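Long-range contact in 2-c-methyl-d-erythritol 2,4-cyclodiphosphate synthase (PDB 4C81), which catalyses the cyclisation that forms 2-C-methyl-D-erythritol 2,4-cyclodiphosphate in isoprenoid precursor synthesis, probably with release of CMP: residues G62-H67 and K169-F174. The protein carries 1 engineered substitution. Sequence-based numbering, arbitrary orientation.
Sequences GDIIYH and KAIECF. With ZN (zinc ion), chain B; ZN (zinc ion), chain C.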
# COMPACT_ATOMS: atom_id res chain seq x y z
N GLY A 62 -7.76 8.26 -17.94
CA GLY A 62 -8.30 7.74 -16.69
C GLY A 62 -7.81 6.35 -16.31
O GLY A 62 -8.38 5.71 -15.43
N ASP A 63 -6.74 5.89 -16.97
CA ASP A 63 -6.25 4.53 -16.78
C ASP A 63 -5.43 4.40 -15.50
O ASP A 63 -4.20 4.50 -15.51
CB ASP A 63 -5.42 4.08 -18.00
CG ASP A 63 -5.19 2.58 -18.05
OD1 ASP A 63 -5.06 1.95 -16.98
OD2 ASP A 63 -5.13 2.02 -19.16
N ILE A 64 -6.13 4.18 -14.39
CA ILE A 64 -5.49 4.09 -13.07
C ILE A 64 -4.40 3.01 -13.00
O ILE A 64 -3.44 3.15 -12.25
CB ILE A 64 -6.52 3.87 -11.92
CG1 ILE A 64 -7.42 2.65 -12.19
CG2 ILE A 64 -7.36 5.13 -11.69
CD1 ILE A 64 -8.33 2.28 -11.03
N ILE A 65 -4.56 1.94 -13.77
CA ILE A 65 -3.58 0.85 -13.76
C ILE A 65 -2.26 1.30 -14.41
O ILE A 65 -1.19 1.21 -13.79
CB ILE A 65 -4.13 -0.42 -14.45
CG1 ILE A 65 -5.28 -1.01 -13.63
CG2 ILE A 65 -3.04 -1.46 -14.62
CD1 ILE A 65 -5.88 -2.27 -14.24
N TYR A 66 -2.34 1.78 -15.64
CA TYR A 66 -1.13 2.26 -16.32
C TYR A 66 -0.45 3.40 -15.57
O TYR A 66 0.78 3.42 -15.45
CB TYR A 66 -1.43 2.69 -17.76
CG TYR A 66 -1.53 1.57 -18.80
CD1 TYR A 66 -1.22 0.25 -18.48
CD2 TYR A 66 -1.89 1.86 -20.11
CE1 TYR A 66 -1.29 -0.76 -19.44
CE2 TYR A 66 -1.96 0.86 -21.07
CZ TYR A 66 -1.67 -0.44 -20.73
OH TYR A 66 -1.74 -1.43 -21.68
N HIS A 67 -1.24 4.35 -15.06
CA HIS A 67 -0.69 5.50 -14.35
C HIS A 67 -0.02 5.07 -13.05
O HIS A 67 1.10 5.51 -12.75
CB HIS A 67 -1.77 6.55 -14.07
CG HIS A 67 -2.44 7.07 -15.30
ND1 HIS A 67 -3.55 7.89 -15.26
CD2 HIS A 67 -2.18 6.88 -16.62
CE1 HIS A 67 -3.94 8.17 -16.49
NE2 HIS A 67 -3.12 7.57 -17.33
N LYS A 169 -18.37 6.58 -7.46
CA LYS A 169 -17.96 7.93 -7.82
C LYS A 169 -16.51 7.95 -8.30
O LYS A 169 -16.10 8.89 -8.99
CB LYS A 169 -18.12 8.88 -6.62
CG LYS A 169 -19.57 9.08 -6.18
CD LYS A 169 -19.67 9.96 -4.94
CE LYS A 169 -19.42 11.42 -5.26
NZ LYS A 169 -19.63 12.30 -4.07
N ALA A 170 -15.75 6.92 -7.94
CA ALA A 170 -14.35 6.83 -8.32
C ALA A 170 -13.85 5.39 -8.30
O ALA A 170 -14.51 4.50 -7.76
CB ALA A 170 -13.49 7.69 -7.40
N ILE A 171 -12.69 5.17 -8.91
CA ILE A 171 -11.96 3.90 -8.83
C ILE A 171 -10.50 4.20 -8.51
O ILE A 171 -9.98 5.26 -8.87
CB ILE A 171 -12.06 3.08 -10.13
CG1 ILE A 171 -11.60 3.90 -11.35
CG2 ILE A 171 -13.49 2.58 -10.34
CD1 ILE A 171 -11.52 3.10 -12.64
N GLU A 172 -9.83 3.28 -7.82
CA GLU A 172 -8.43 3.52 -7.46
C GLU A 172 -7.57 2.28 -7.60
O GLU A 172 -8.07 1.15 -7.70
CB GLU A 172 -8.30 4.17 -6.07
CG GLU A 172 -8.69 3.33 -4.87
CD GLU A 172 -8.56 4.11 -3.55
OE1 GLU A 172 -8.64 5.36 -3.58
OE2 GLU A 172 -8.39 3.47 -2.49
N CYS A 173 -6.27 2.51 -7.68
CA CYS A 173 -5.30 1.45 -7.94
C CYS A 173 -4.06 1.67 -7.08
O CYS A 173 -3.58 2.80 -6.96
CB CYS A 173 -4.89 1.44 -9.42
SG CYS A 173 -3.91 0.00 -9.90
N PHE A 174 -3.56 0.58 -6.49
CA PHE A 174 -2.24 0.53 -5.89
C PHE A 174 -1.39 -0.46 -6.68
O PHE A 174 -1.76 -1.61 -6.82
CB PHE A 174 -2.32 0.05 -4.43
CG PHE A 174 -2.94 1.05 -3.51
CD1 PHE A 174 -4.31 1.16 -3.41
CD2 PHE A 174 -2.14 1.89 -2.74
CE1 PHE A 174 -4.90 2.09 -2.55
CE2 PHE A 174 -2.72 2.82 -1.89
CZ PHE A 174 -4.09 2.92 -1.79
ZN ZN B . -4.31 8.77 -13.56
ZN ZN C . -9.33 6.79 -1.85
O HOH W 1 -3.03 9.98 -13.11
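I64, in the first turn of helix 64-77, packs on the start of strand 170-181 and meets I171 and C173, the two residues whose side chains start out toward the helix. Its CB faces C173 CB at 3.8 Å. CG1 lies between the backbone N and the carbonyl carbon (chi1 54°), near both C173 CB and I171 CD1. From there chi2, close to 173°, extends CD1 onto the strand backbone, 3.5 Å from E172 C and equally near that residue's O. The same methyl touches I171 CD1 at 3.7 Å, where the two isoleucines cross obliquely. I64 CG2, the other branch, approaches I171 O at 3.9 Å. I65 contributes less: its CG1 stands 4.1 Å from C173 SG, which also lies 4.0 Å from I65 CA. These contacts are apolar or van der Waals in kind, and every touching residue is buried.

The turn carrying I64 is capped by D63, whose OD1 accepts from Y66 N in a nearly straight bond (177°) whose N-H comes to OD1 from above the carboxylate plane; G47 N and G48 N also bond to this carboxylate. One turn on, H67 ND1 binds zinc at 2.1 Å, with D15, H17 and a water completing the site. E172, directed away from the helix, bonds through OE1 to Y14 OH and to a second zinc, which H159 of a neighbouring subunit also binds. The contact thus packs the start of a metal-binding helix against the face of the sheet opposite E172. Strand 170-181 runs between strands 9-21 and 114-124, from which D15, H17 and V123 also touch I64; L46 of strand 43-46 packs on I64 and I65, and helix 130-145 meets I65 through I137 and I141.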